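Local atomic coordinates of DNMT2 (Spodoptera frugiperda, PDB entry 4H0N), a protein that probably methylates a cytosine in the anticodon loop of tRNA(Asp) with S-adenosyl-L-methionine as methyl donor, and can also methylate cytosine in DNA. Residues 5-10 with 63-68; 27-32 with 41-46; 111-116 with 169-174. The protein carries 3 engineered substitutions. One frame throughout, in Å; residues are numbered along the deposited sequence.

Contact 1: residues 5-10 with 63-68; sequences KILELY and QVIKKW. With SAH (S-adenosyl-L-homocysteine), chain E.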
loop_
_atom_site.group_PDB
_atom_site.type_symbol
_atom_site.label_atom_id
_atom_site.label_comp_id
_atom_site.label_asym_id
_atom_site.label_seq_id
_atom_site.Cartn_x
_atom_site.Cartn_y
_atom_site.Cartn_z
ATOM N N LYS A 5 18.395 -2.833 13.059
ATOM C CA LYS A 5 18.842 -2.275 11.791
ATOM C C LYS A 5 17.919 -2.775 10.683
ATOM O O LYS A 5 17.850 -3.976 10.416
ATOM C CB LYS A 5 20.284 -2.698 11.498
ATOM C CG LYS A 5 21.267 -2.487 12.642
ATOM C CD LYS A 5 21.384 -1.027 13.001
ATOM C CE LYS A 5 20.934 -0.791 14.432
ATOM N NZ LYS A 5 20.777 0.659 14.751
ATOM N N ILE A 6 17.200 -1.864 10.039
ATOM C CA ILE A 6 16.223 -2.281 9.039
ATOM C C ILE A 6 16.715 -2.111 7.598
ATOM O O ILE A 6 17.315 -1.099 7.234
ATOM C CB ILE A 6 14.848 -1.585 9.234
ATOM C CG1 ILE A 6 14.180 -2.056 10.527
ATOM C CG2 ILE A 6 13.916 -1.895 8.083
ATOM C CD1 ILE A 6 14.428 -1.169 11.710
ATOM N N LEU A 7 16.480 -3.142 6.795
ATOM C CA LEU A 7 16.626 -3.046 5.358
ATOM C C LEU A 7 15.230 -2.962 4.773
ATOM O O LEU A 7 14.403 -3.852 4.980
ATOM C CB LEU A 7 17.351 -4.267 4.806
ATOM C CG LEU A 7 17.522 -4.251 3.290
ATOM C CD1 LEU A 7 18.121 -2.926 2.842
ATOM C CD2 LEU A 7 18.389 -5.418 2.839
ATOM N N GLU A 8 14.965 -1.880 4.054
ATOM C CA GLU A 8 13.640 -1.631 3.507
ATOM C C GLU A 8 13.653 -1.817 1.992
ATOM O O GLU A 8 14.122 -0.948 1.261
ATOM C CB GLU A 8 13.203 -0.216 3.873
ATOM C CG GLU A 8 11.798 0.153 3.469
ATOM C CD GLU A 8 11.530 1.622 3.699
ATOM O OE1 GLU A 8 10.355 2.042 3.592
ATOM O OE2 GLU A 8 12.503 2.359 3.986
ATOM N N LEU A 9 13.143 -2.957 1.532
ATOM C CA LEU A 9 13.183 -3.309 0.113
ATOM C C LEU A 9 11.905 -2.926 -0.606
ATOM O O LEU A 9 10.814 -3.036 -0.042
ATOM C CB LEU A 9 13.396 -4.804 -0.050
ATOM C CG LEU A 9 14.637 -5.374 0.617
ATOM C CD1 LEU A 9 14.715 -6.863 0.333
ATOM C CD2 LEU A 9 15.870 -4.638 0.117
ATOM N N TYR A 10 12.045 -2.516 -1.864
ATOM C CA TYR A 10 10.931 -1.971 -2.627
ATOM C C TYR A 10 10.321 -0.828 -1.820
ATOM O O TYR A 10 9.109 -0.768 -1.610
ATOM C CB TYR A 10 9.899 -3.053 -2.924
ATOM C CG TYR A 10 10.503 -4.335 -3.452
ATOM C CD1 TYR A 10 10.784 -5.394 -2.600
ATOM C CD2 TYR A 10 10.792 -4.489 -4.802
ATOM C CE1 TYR A 10 11.332 -6.573 -3.078
ATOM C CE2 TYR A 10 11.335 -5.662 -5.289
ATOM C CZ TYR A 10 11.605 -6.704 -4.420
ATOM O OH TYR A 10 12.154 -7.886 -4.888
ATOM N N GLN A 63 26.689 -10.522 1.339
ATOM C CA GLN A 63 27.890 -9.856 1.813
ATOM C C GLN A 63 27.626 -8.404 2.189
ATOM O O GLN A 63 27.915 -7.989 3.310
ATOM C CB GLN A 63 28.991 -9.931 0.748
ATOM C CG GLN A 63 29.536 -11.333 0.495
ATOM C CD GLN A 63 28.547 -12.246 -0.215
ATOM O OE1 GLN A 63 27.835 -11.823 -1.127
ATOM N NE2 GLN A 63 28.495 -13.506 0.208
ATOM N N VAL A 64 27.075 -7.633 1.257
ATOM C CA VAL A 64 26.829 -6.219 1.517
ATOM C C VAL A 64 25.697 -6.030 2.535
ATOM O O VAL A 64 25.706 -5.085 3.329
ATOM C CB VAL A 64 26.566 -5.422 0.215
ATOM C CG1 VAL A 64 25.224 -5.792 -0.397
ATOM C CG2 VAL A 64 26.625 -3.937 0.493
ATOM N N ILE A 65 24.736 -6.948 2.523
ATOM C CA ILE A 65 23.669 -6.939 3.512
ATOM C C ILE A 65 24.245 -7.215 4.903
ATOM O O ILE A 65 23.790 -6.649 5.899
ATOM C CB ILE A 65 22.573 -7.972 3.164
ATOM C CG1 ILE A 65 21.819 -7.533 1.905
ATOM C CG2 ILE A 65 21.597 -8.155 4.326
ATOM C CD1 ILE A 65 20.775 -8.533 1.441
ATOM N N LYS A 66 25.264 -8.070 4.957
ATOM C CA LYS A 66 25.898 -8.438 6.221
ATOM C C LYS A 66 26.724 -7.292 6.797
ATOM O O LYS A 66 26.770 -7.099 8.009
ATOM C CB LYS A 66 26.782 -9.676 6.049
ATOM C CG LYS A 66 27.001 -10.455 7.336
ATOM C CD LYS A 66 28.212 -11.376 7.250
ATOM C CE LYS A 66 29.513 -10.611 7.484
ATOM N NZ LYS A 66 30.691 -11.511 7.643
ATOM N N LYS A 67 27.380 -6.532 5.928
ATOM C CA LYS A 67 28.209 -5.421 6.382
ATOM C C LYS A 67 27.347 -4.286 6.935
ATOM O O LYS A 67 27.769 -3.554 7.829
ATOM C CB LYS A 67 29.130 -4.931 5.258
ATOM C CG LYS A 67 28.632 -3.718 4.490
ATOM C CD LYS A 67 29.188 -3.720 3.080
ATOM C CE LYS A 67 29.637 -2.339 2.653
ATOM N NZ LYS A 67 30.962 -2.436 1.997
ATOM N N TRP A 68 26.128 -4.160 6.413
ATOM C CA TRP A 68 25.190 -3.144 6.879
ATOM C C TRP A 68 24.656 -3.485 8.256
ATOM O O TRP A 68 24.101 -2.626 8.942
ATOM C CB TRP A 68 24.021 -3.017 5.915
ATOM C CG TRP A 68 24.388 -2.416 4.619
ATOM C CD1 TRP A 68 25.519 -1.716 4.330
ATOM C CD2 TRP A 68 23.620 -2.462 3.411
ATOM N NE1 TRP A 68 25.505 -1.320 3.013
ATOM C CE2 TRP A 68 24.354 -1.764 2.432
ATOM C CE3 TRP A 68 22.391 -3.030 3.071
ATOM C CZ2 TRP A 68 23.887 -1.620 1.126
ATOM C CZ3 TRP A 68 21.934 -2.882 1.776
ATOM C CH2 TRP A 68 22.679 -2.182 0.820
HETATM N N SAH E . 5.731 -0.144 -0.256
HETATM C CA SAH E . 6.306 0.915 -1.079
HETATM C CB SAH E . 6.342 0.560 -2.570
HETATM C CG SAH E . 5.766 -0.783 -3.011
HETATM S SD SAH E . 5.345 -0.771 -4.776
HETATM C C SAH E . 5.626 2.266 -0.836
HETATM O O SAH E . 5.443 3.068 -1.754
HETATM O OXT SAH E . 5.253 2.600 0.287
HETATM C "C5'" SAH E . 6.890 -1.593 -5.250
HETATM C "C4'" SAH E . 8.018 -0.637 -5.643
HETATM O "O4'" SAH E . 9.231 -1.359 -5.736
HETATM C "C3'" SAH E . 7.813 0.044 -6.990
HETATM O "O3'" SAH E . 7.596 1.425 -6.797
HETATM C "C2'" SAH E . 9.098 -0.185 -7.772
HETATM O "O2'" SAH E . 9.671 1.033 -8.189
HETATM C "C1'" SAH E . 10.033 -0.878 -6.797
HETATM N N9 SAH E . 10.764 -1.994 -7.434
HETATM C C8 SAH E . 10.264 -2.910 -8.325
HETATM N N7 SAH E . 11.253 -3.768 -8.665
HETATM C C5 SAH E . 12.380 -3.415 -8.008
HETATM C C6 SAH E . 13.666 -3.945 -7.991
HETATM N N6 SAH E . 13.965 -5.008 -8.731
HETATM N N1 SAH E . 14.634 -3.358 -7.201
HETATM C C2 SAH E . 14.323 -2.252 -6.435
HETATM N N3 SAH E . 13.045 -1.729 -6.456
HETATM C C4 SAH E . 12.088 -2.301 -7.230
#
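L7, pointing out from strand 4-9, pushes its two methyl groups against I65 of helix 62-67 and W68. The leucine's CG lies anti to the backbone N (chi1 179°), which carries the forked end off the strand toward the helix. There the two branches part: CD1 comes within 4.0 Å of CZ3 on the six-membered ring of W68, approaching the indole obliquely, while CD2 lies 4.1 Å from CG1 of I65. The L7 and I65 side chains run at about a right angle to each other, and CD2 of L7 meets the CG1-CD1 arm of I65 from the side. These apolar touches are the firm part of the contact. W68 N bonds back to V64 O, and that same oxygen lies above one indole face, offset toward the rim. On the solvent side Q63, K66 and K67 are exposed and make no contact with 5-10. Neighbouring elements close in on the packed side: I65 also touches I105 of helix 99-105, and L7 rests on A31 of strand 27-33. Farther along, the chain leaves the sheet for the ligand. Y10 places CD2 3.5 Å from C4 of the SAH adenine, C4 approaching the tyrosine ring obliquely, with the ribose O4' in plane at the ring edge and 3.4 Å from Y10 CB. This first strand of the Rossmann-like methyltransferase fold therefore has greasy packing along one flank and the cofactor at its C-terminal end. No hydrogen bond joins strand and helix segments, so nothing directional sets their fit, which depends on the shapes of L7, I65 and W68.

Contact 2: residues 27-32 with 41-46; sequences GEIVAA and SVYKHN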
loop_
_atom_site.group_PDB
_atom_site.type_symbol
_atom_site.label_atom_id
_atom_site.label_comp_id
_atom_site.label_asym_id
_atom_site.label_seq_id
_atom_site.Cartn_x
_atom_site.Cartn_y
_atom_site.Cartn_z
ATOM N N GLY A 27 14.795 1.267 16.572
ATOM C CA GLY A 27 15.512 0.908 15.363
ATOM C C GLY A 27 15.686 1.998 14.321
ATOM O O GLY A 27 14.947 2.982 14.283
ATOM N N GLU A 28 16.679 1.806 13.462
ATOM C CA GLU A 28 16.950 2.727 12.373
ATOM C C GLU A 28 16.743 2.007 11.046
ATOM O O GLU A 28 16.858 0.783 10.972
ATOM C CB GLU A 28 18.391 3.239 12.460
ATOM C CG GLU A 28 18.519 4.753 12.417
ATOM C CD GLU A 28 19.537 5.231 11.394
ATOM O OE1 GLU A 28 20.383 4.418 10.966
ATOM O OE2 GLU A 28 19.482 6.421 11.012
ATOM N N ILE A 29 16.420 2.767 10.004
ATOM C CA ILE A 29 16.455 2.245 8.646
ATOM C C ILE A 29 17.857 2.506 8.114
ATOM O O ILE A 29 18.218 3.648 7.837
ATOM C CB ILE A 29 15.442 2.954 7.731
ATOM C CG1 ILE A 29 14.043 2.966 8.364
ATOM C CG2 ILE A 29 15.440 2.317 6.343
ATOM C CD1 ILE A 29 13.306 1.649 8.300
ATOM N N VAL A 30 18.655 1.453 7.991
ATOM C CA VAL A 30 20.034 1.619 7.557
ATOM C C VAL A 30 20.117 1.707 6.042
ATOM O O VAL A 30 21.109 2.186 5.496
ATOM C CB VAL A 30 20.955 0.476 8.068
ATOM C CG1 VAL A 30 20.794 0.303 9.568
ATOM C CG2 VAL A 30 20.662 -0.831 7.345
ATOM N N ALA A 31 19.070 1.241 5.369
ATOM C CA ALA A 31 19.063 1.205 3.912
ATOM C C ALA A 31 17.664 0.979 3.354
ATOM O O ALA A 31 16.904 0.158 3.877
ATOM C CB ALA A 31 20.015 0.133 3.400
ATOM N N ALA A 32 17.339 1.722 2.295
ATOM C CA ALA A 32 16.100 1.546 1.556
ATOM C C ALA A 32 16.460 1.404 0.086
ATOM O O ALA A 32 17.255 2.184 -0.435
ATOM C CB ALA A 32 15.196 2.735 1.768
ATOM N N SER A 41 12.750 10.147 -5.041
ATOM C CA SER A 41 12.800 11.587 -4.806
ATOM C C SER A 41 11.813 11.967 -3.714
ATOM O O SER A 41 12.100 12.807 -2.862
ATOM C CB SER A 41 12.479 12.357 -6.085
ATOM O OG SER A 41 11.086 12.356 -6.337
ATOM N N VAL A 42 10.647 11.336 -3.749
ATOM C CA VAL A 42 9.630 11.534 -2.729
ATOM C C VAL A 42 10.135 11.002 -1.397
ATOM O O VAL A 42 9.946 11.627 -0.353
ATOM C CB VAL A 42 8.337 10.808 -3.111
ATOM C CG1 VAL A 42 7.345 10.833 -1.959
ATOM C CG2 VAL A 42 7.746 11.431 -4.364
ATOM N N TYR A 43 10.786 9.846 -1.442
ATOM C CA TYR A 43 11.340 9.237 -0.238
ATOM C C TYR A 43 12.408 10.140 0.375
ATOM O O TYR A 43 12.444 10.327 1.590
ATOM C CB TYR A 43 11.920 7.846 -0.541
ATOM C CG TYR A 43 12.347 7.067 0.691
ATOM C CD1 TYR A 43 11.579 6.014 1.170
ATOM C CD2 TYR A 43 13.516 7.385 1.373
ATOM C CE1 TYR A 43 11.960 5.301 2.299
ATOM C CE2 TYR A 43 13.901 6.686 2.501
ATOM C CZ TYR A 43 13.122 5.641 2.964
ATOM O OH TYR A 43 13.513 4.935 4.090
ATOM N N LYS A 44 13.276 10.693 -0.468
ATOM C CA LYS A 44 14.368 11.538 0.009
ATOM C C LYS A 44 13.840 12.822 0.633
ATOM O O LYS A 44 14.458 13.402 1.525
ATOM C CB LYS A 44 15.333 11.870 -1.129
ATOM C CG LYS A 44 16.728 11.298 -0.932
ATOM C CD LYS A 44 17.742 11.872 -1.920
ATOM C CE LYS A 44 18.001 13.354 -1.681
ATOM N NZ LYS A 44 17.053 14.240 -2.425
ATOM N N HIS A 45 12.683 13.257 0.153
ATOM C CA HIS A 45 12.085 14.488 0.619
ATOM C C HIS A 45 11.664 14.352 2.074
ATOM O O HIS A 45 11.824 15.279 2.868
ATOM C CB HIS A 45 10.882 14.849 -0.251
ATOM C CG HIS A 45 10.156 16.068 0.208
ATOM N ND1 HIS A 45 10.625 17.347 -0.020
ATOM C CD2 HIS A 45 8.999 16.211 0.900
ATOM C CE1 HIS A 45 9.783 18.218 0.505
ATOM N NE2 HIS A 45 8.792 17.560 1.068
ATOM N N ASN A 46 11.132 13.188 2.425
ATOM C CA ASN A 46 10.629 12.970 3.774
ATOM C C ASN A 46 11.652 12.359 4.715
ATOM O O ASN A 46 11.527 12.466 5.936
ATOM C CB ASN A 46 9.365 12.119 3.739
ATOM C CG ASN A 46 8.190 12.871 3.174
ATOM O OD1 ASN A 46 7.591 13.705 3.855
ATOM N ND2 ASN A 46 7.856 12.592 1.918
#
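A32 and Y43 mark the closest backbone approach of strand segment 27-32 to helix segment 41-46, their CA atoms 9.2 Å apart, a gap that one long side chain has to span. Y43 does so from the helix. Its CG sits anti to the backbone N (chi1 -172°), and the ring reaches out toward the strand with the phenol end leading. That end meets two strand residues that point to the same helix. The methyl of A32 lies 3.6 Å from Y43 OH and 3.8 Å from CZ, coming to the ring obliquely. I29 adds a lighter touch, its CG2 branch 4.0 Å from the same OH. A32 is small enough to let the phenol come right up to the strand. The two segments belong to a beta-alpha-beta unit, strand 27-33, helix 37-46 and strand 52-53, within the Rossmann-like sheet of this SAM-dependent methyltransferase family, and Y43 also touches L52 of the returning strand. Although its ring is buried among apolar groups, its hydroxyl has polar company: it is hydrogen-bonded to E8 OE2 of the neighbouring strand 4-9 and to H17 ND1 of helix 15-23. These two bonds fix where the phenol ends, close to G14, which probably contributes to binding SAH. A phenylalanine in its place would fill much of the same volume but would probably leave E8 OE2 and H17 ND1 without this shared partner. Nearer the helix, the aromatic ring of Y43 also meets that of F47, the two planes inclined at about 55°, and the tyrosine touches T50 in the loop that leads on to strand 52-53.

Contact 3: residues 111-116 with 169-174; sequences NVDYIL and NNLTWP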
loop_
_atom_site.group_PDB
_atom_site.type_symbol
_atom_site.label_atom_id
_atom_site.label_comp_id
_atom_site.label_asym_id
_atom_site.label_seq_id
_atom_site.Cartn_x
_atom_site.Cartn_y
_atom_site.Cartn_z
ATOM N N ASN A 111 22.372 -12.853 9.659
ATOM C CA ASN A 111 22.049 -11.868 10.689
ATOM C C ASN A 111 20.561 -11.513 10.743
ATOM O O ASN A 111 20.050 -11.132 11.800
ATOM C CB ASN A 111 22.874 -10.589 10.490
ATOM C CG ASN A 111 22.951 -9.726 11.750
ATOM O OD1 ASN A 111 24.028 -9.264 12.124
ATOM N ND2 ASN A 111 21.814 -9.503 12.401
ATOM N N VAL A 112 19.876 -11.613 9.608
ATOM C CA VAL A 112 18.470 -11.237 9.536
ATOM C C VAL A 112 17.585 -12.059 10.476
ATOM O O VAL A 112 17.488 -13.279 10.349
ATOM C CB VAL A 112 17.940 -11.333 8.103
ATOM C CG1 VAL A 112 16.464 -10.978 8.066
ATOM C CG2 VAL A 112 18.734 -10.408 7.193
ATOM N N ASP A 113 16.942 -11.370 11.420
ATOM C CA ASP A 113 16.117 -12.023 12.439
ATOM C C ASP A 113 14.618 -11.855 12.203
ATOM O O ASP A 113 13.828 -12.760 12.476
ATOM C CB ASP A 113 16.469 -11.493 13.833
ATOM C CG ASP A 113 17.712 -12.139 14.409
ATOM O OD1 ASP A 113 17.951 -13.330 14.128
ATOM O OD2 ASP A 113 18.447 -11.455 15.152
ATOM N N TYR A 114 14.225 -10.692 11.709
ATOM C CA TYR A 114 12.817 -10.401 11.535
ATOM C C TYR A 114 12.517 -9.998 10.102
ATOM O O TYR A 114 13.202 -9.156 9.528
ATOM C CB TYR A 114 12.396 -9.281 12.482
ATOM C CG TYR A 114 12.864 -9.461 13.906
ATOM C CD1 TYR A 114 14.070 -8.916 14.334
ATOM C CD2 TYR A 114 12.094 -10.156 14.832
ATOM C CE1 TYR A 114 14.501 -9.065 15.641
ATOM C CE2 TYR A 114 12.516 -10.310 16.142
ATOM C CZ TYR A 114 13.720 -9.764 16.541
ATOM O OH TYR A 114 14.146 -9.920 17.844
ATOM N N ILE A 115 11.485 -10.598 9.527
ATOM C CA ILE A 115 11.062 -10.247 8.179
ATOM C C ILE A 115 9.584 -9.915 8.201
ATOM O O ILE A 115 8.791 -10.652 8.785
ATOM C CB ILE A 115 11.281 -11.417 7.200
ATOM C CG1 ILE A 115 12.763 -11.773 7.106
ATOM C CG2 ILE A 115 10.762 -11.073 5.825
ATOM C CD1 ILE A 115 13.045 -12.968 6.209
ATOM N N LEU A 116 9.214 -8.794 7.587
ATOM C CA LEU A 116 7.806 -8.478 7.344
ATOM C C LEU A 116 7.598 -8.181 5.870
ATOM O O LEU A 116 8.246 -7.295 5.317
ATOM C CB LEU A 116 7.340 -7.283 8.185
ATOM C CG LEU A 116 5.837 -6.961 8.151
ATOM C CD1 LEU A 116 5.414 -6.369 9.482
ATOM C CD2 LEU A 116 5.463 -6.014 7.009
ATOM N N ASN A 169 13.334 -18.739 15.070
ATOM C CA ASN A 169 12.668 -19.505 16.121
ATOM C C ASN A 169 13.409 -19.579 17.439
ATOM O O ASN A 169 12.878 -20.102 18.412
ATOM C CB ASN A 169 12.272 -20.912 15.648
ATOM C CG ASN A 169 13.452 -21.735 15.156
ATOM O OD1 ASN A 169 14.607 -21.474 15.496
ATOM N ND2 ASN A 169 13.158 -22.752 14.354
ATOM N N ASN A 170 14.625 -19.050 17.480
ATOM C CA ASN A 170 15.410 -19.073 18.712
ATOM C C ASN A 170 15.231 -17.804 19.541
ATOM O O ASN A 170 15.878 -17.617 20.571
ATOM C CB ASN A 170 16.885 -19.326 18.412
ATOM C CG ASN A 170 17.424 -18.412 17.332
ATOM O OD1 ASN A 170 16.667 -17.710 16.663
ATOM N ND2 ASN A 170 18.738 -18.425 17.148
ATOM N N LEU A 171 14.343 -16.935 19.076
ATOM C CA LEU A 171 13.960 -15.754 19.823
ATOM C C LEU A 171 12.561 -16.023 20.353
ATOM O O LEU A 171 11.673 -16.414 19.595
ATOM C CB LEU A 171 13.963 -14.531 18.906
ATOM C CG LEU A 171 15.093 -14.496 17.871
ATOM C CD1 LEU A 171 14.899 -13.363 16.873
ATOM C CD2 LEU A 171 16.449 -14.389 18.555
ATOM N N THR A 172 12.370 -15.836 21.653
ATOM C CA THR A 172 11.102 -16.163 22.294
ATOM C C THR A 172 9.963 -15.315 21.774
ATOM O O THR A 172 9.930 -14.105 22.011
ATOM C CB THR A 172 11.174 -15.944 23.800
ATOM O OG1 THR A 172 11.775 -14.666 24.063
ATOM C CG2 THR A 172 11.991 -17.048 24.451
ATOM N N TRP A 173 9.028 -15.963 21.083
ATOM C CA TRP A 173 7.874 -15.285 20.503
ATOM C C TRP A 173 6.576 -15.665 21.211
ATOM O O TRP A 173 6.040 -16.752 20.991
ATOM C CB TRP A 173 7.758 -15.621 19.021
ATOM C CG TRP A 173 6.970 -14.611 18.238
ATOM C CD1 TRP A 173 6.665 -13.333 18.616
ATOM C CD2 TRP A 173 6.386 -14.794 16.939
ATOM N NE1 TRP A 173 5.930 -12.713 17.631
ATOM C CE2 TRP A 173 5.749 -13.588 16.595
ATOM C CE3 TRP A 173 6.343 -15.866 16.039
ATOM C CZ2 TRP A 173 5.075 -13.423 15.388
ATOM C CZ3 TRP A 173 5.676 -15.698 14.840
ATOM C CH2 TRP A 173 5.050 -14.487 14.526
ATOM N N PRO A 174 6.064 -14.758 22.055
ATOM C CA PRO A 174 4.841 -14.948 22.842
ATOM C C PRO A 174 3.609 -15.142 21.967
ATOM O O PRO A 174 2.626 -15.723 22.416
ATOM C CB PRO A 174 4.713 -13.631 23.614
ATOM C CG PRO A 174 6.086 -13.051 23.618
ATOM C CD PRO A 174 6.685 -13.450 22.316
#
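A single methyl of L171, CD1, fits against both D113 and Y114. The leucine comes from the loop that follows strand 161-168, with CG beside the backbone N (chi1 -38°), and CD1 leads toward the start of strand 114-119. D113 crosses it at about a right angle: CB and CG of the aspartate both stand 3.9 Å from L171 CD1, with OD1 little farther at 4.1 Å. Y114 is turned differently. It leaves the backbone at an angle to the loop, but the end of its ring comes nearer, OH lying 3.7 Å from L171 CD1 and CZ 3.8 Å. The two side chains cross obliquely, the leucine methyl slanting in on the phenol end of the ring. No hydrogen bond joins the two segments, and all three touching residues are partly exposed. D113 has charged company through OD1, in a long and weak ion pair with R168 NH1. Among its other contacts, the Y114 ring stacks with F332 and meets H4 with planes at about 80°. Farther along the loop, W173 bonds through NE1 to I330 O and so ties the loop to helix 321-332. The contact thus sits at the start of strand 114-119, an interior strand of the main sheet, between parallel strand 72-75 and antiparallel strand 161-168, with helix 321-332 packing against Y114 and L116.

How the contacts relate
All three contacts attach something to the same mixed sheet. Contacts 1 and 2 are buried and rest on neighbouring strands, 4-9 and 27-33; they touch directly, with A31 O of contact 2 probably bonded to E8 N of contact 1, and each sets a helix against the sheet. Contact 3 is a surface one, about 23 Å from contact 2 between centres, and holds a loop instead of a helix. None has a hydrogen bond between its own segments. Contact 1 is purely apolar at the helix but ends at the cofactor, contact 2 brings a buried phenol to polar partners outside it, and contact 3 mixes a leucine methyl with partly exposed polar residues.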